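Local atomic coordinates of putative uncharacterized protein (Streptococcus mutans, PDB entry 3L7N), a protein that belongs to the glutamine amidotransferases of class 1 and probably releases ammonia from glutamine for transfer to an acceptor that is not known. Residues E9-P14 against A188-Q193. Sequence-based numbering, arbitrary orientation.
Sequences ETFEAP and AALIAQ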
loop_
_atom_site.group_PDB
_atom_site.type_symbol
_atom_site.label_atom_id
_atom_site.label_comp_id
_atom_site.label_asym_id
_atom_site.label_seq_id
_atom_site.Cartn_x
_atom_site.Cartn_y
_atom_site.Cartn_z
ATOM N N GLU A 9 0.892 4.584 11.305
ATOM C CA GLU A 9 2.092 4.854 12.102
ATOM C C GLU A 9 3.061 5.828 11.412
ATOM O O GLU A 9 2.919 6.124 10.156
ATOM C CB GLU A 9 2.781 3.588 12.540
ATOM C CG GLU A 9 2.493 3.229 13.988
ATOM C CD GLU A 9 3.252 4.122 14.981
ATOM O OE1 GLU A 9 3.406 5.375 14.725
ATOM O OE2 GLU A 9 3.768 3.578 15.974
ATOM N N THR A 10 3.937 6.451 12.250
ATOM C CA THR A 10 4.910 7.535 11.822
ATOM C C THR A 10 5.836 6.977 10.762
ATOM O O THR A 10 6.100 7.637 9.763
ATOM C CB THR A 10 5.760 8.071 13.055
ATOM O OG1 THR A 10 6.322 6.988 13.740
ATOM C CG2 THR A 10 4.859 8.833 14.088
ATOM N N PHE A 11 6.161 5.676 10.872
ATOM C CA PHE A 11 6.979 4.997 9.843
ATOM C C PHE A 11 6.193 4.378 8.636
ATOM O O PHE A 11 6.796 3.756 7.739
ATOM C CB PHE A 11 7.863 3.950 10.462
ATOM C CG PHE A 11 7.156 3.039 11.381
ATOM C CD1 PHE A 11 6.626 1.786 10.908
ATOM C CD2 PHE A 11 7.045 3.356 12.752
ATOM C CE1 PHE A 11 5.962 0.865 11.798
ATOM C CE2 PHE A 11 6.390 2.448 13.685
ATOM C CZ PHE A 11 5.844 1.191 13.187
ATOM N N GLU A 12 4.897 4.529 8.616
ATOM C CA GLU A 12 4.142 4.139 7.469
ATOM C C GLU A 12 3.655 5.392 6.736
ATOM O O GLU A 12 2.401 5.714 6.725
ATOM C CB GLU A 12 2.999 3.311 7.905
ATOM C CG GLU A 12 3.402 2.205 8.755
ATOM C CD GLU A 12 3.910 1.065 7.973
ATOM O OE1 GLU A 12 3.909 1.171 6.691
ATOM O OE2 GLU A 12 4.250 0.007 8.606
ATOM N N ALA A 13 4.605 6.164 6.225
ATOM C CA ALA A 13 4.307 7.505 5.706
ATOM C C ALA A 13 3.696 7.466 4.314
ATOM O O ALA A 13 4.055 6.628 3.505
ATOM C CB ALA A 13 5.566 8.312 5.679
ATOM N N PRO A 14 2.898 8.464 3.975
ATOM C CA PRO A 14 2.376 8.494 2.629
ATOM C C PRO A 14 3.492 8.600 1.516
ATOM O O PRO A 14 3.185 8.426 0.282
ATOM C CB PRO A 14 1.509 9.753 2.624
ATOM C CG PRO A 14 2.015 10.578 3.739
ATOM C CD PRO A 14 2.590 9.692 4.727
ATOM N N ALA A 188 14.814 4.877 5.863
ATOM C CA ALA A 188 15.512 5.128 7.145
ATOM C C ALA A 188 14.614 4.818 8.310
ATOM O O ALA A 188 15.029 4.095 9.271
ATOM C CB ALA A 188 15.977 6.545 7.217
ATOM N N ALA A 189 13.364 5.344 8.274
ATOM C CA ALA A 189 12.482 5.227 9.470
ATOM C C ALA A 189 12.070 3.757 9.689
ATOM O O ALA A 189 12.000 3.266 10.874
ATOM C CB ALA A 189 11.264 6.158 9.377
ATOM N N LEU A 190 11.900 3.022 8.562
ATOM C CA LEU A 190 11.522 1.612 8.628
ATOM C C LEU A 190 12.628 0.787 9.200
ATOM O O LEU A 190 12.400 -0.025 10.144
ATOM C CB LEU A 190 11.073 1.078 7.253
ATOM C CG LEU A 190 9.585 1.402 6.985
ATOM C CD1 LEU A 190 9.235 1.422 5.520
ATOM C CD2 LEU A 190 8.682 0.502 7.781
ATOM N N ILE A 191 13.854 1.042 8.738
ATOM C CA ILE A 191 15.037 0.353 9.308
ATOM C C ILE A 191 15.148 0.568 10.812
ATOM O O ILE A 191 15.473 -0.351 11.535
ATOM C CB ILE A 191 16.349 0.768 8.594
ATOM C CG1 ILE A 191 16.359 0.230 7.164
ATOM C CG2 ILE A 191 17.595 0.301 9.395
ATOM C CD1 ILE A 191 17.256 0.966 6.257
ATOM N N ALA A 192 14.825 1.793 11.275
ATOM C CA ALA A 192 14.936 2.146 12.693
ATOM C C ALA A 192 13.965 1.387 13.497
ATOM O O ALA A 192 14.210 1.093 14.631
ATOM C CB ALA A 192 14.740 3.613 12.883
ATOM N N GLN A 193 12.820 1.058 12.898
ATOM C CA GLN A 193 11.775 0.246 13.605
ATOM C C GLN A 193 12.048 -1.289 13.599
ATOM O O GLN A 193 11.575 -2.008 14.474
ATOM C CB GLN A 193 10.354 0.556 13.074
ATOM C CG GLN A 193 9.258 0.285 14.125
ATOM C CD GLN A 193 9.392 1.233 15.443
ATOM O OE1 GLN A 193 10.131 2.259 15.443
ATOM N NE2 GLN A 193 8.663 0.879 16.503
#
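Phe11 meets the last turns of helix 184-193 through Ala189, Leu190 and Gln193. It stands in a type I beta turn, Glu9 to Glu12, closed by the backbone hydrogen bond from Glu12 N to Glu9 O. The turn belongs to the loop between strand 2-7 and helix 15-23 of the class 1 glutamine amidotransferase fold. The contact therefore joins an early strand-to-helix connection of the fold to a helix far along the chain. No hydrogen bond crosses it.

The Phe11 ring lies between two side chains. On one face is Gln193, whose CG sits 3.8 Å from the ring centroid of Phe11 in a CH-pi contact, 20° off the normal. With chi1 at -154°, the Gln193 chain leaves on the side away from its backbone N, then bends at chi2. This turns the amide almost flat to the ring, with the planes 12° apart, and brings CD of Gln193 to 3.7 Å from Phe11 CE2. On the opposite face lies CB of Glu9, offset toward the rim. The carboxylate of Glu9 turns back on its own loop. There OE1 of Glu9 accepts a hydrogen bond from the backbone N-H of Thr10, N to OE1 2.8 Å, on its anti side and out of the carboxylate plane.

Leu190 packs beside the turn with its branched end. CD2 of Leu190 meets the ring obliquely, 4.0 Å from Phe11 CD1. The Leu190 side chain also touches Phe182. Closer to the backbone, the methyl of Ala189 faces Phe11 CB at 4.2 Å, and Leu190 CG lies 3.7 Å from Phe11 O.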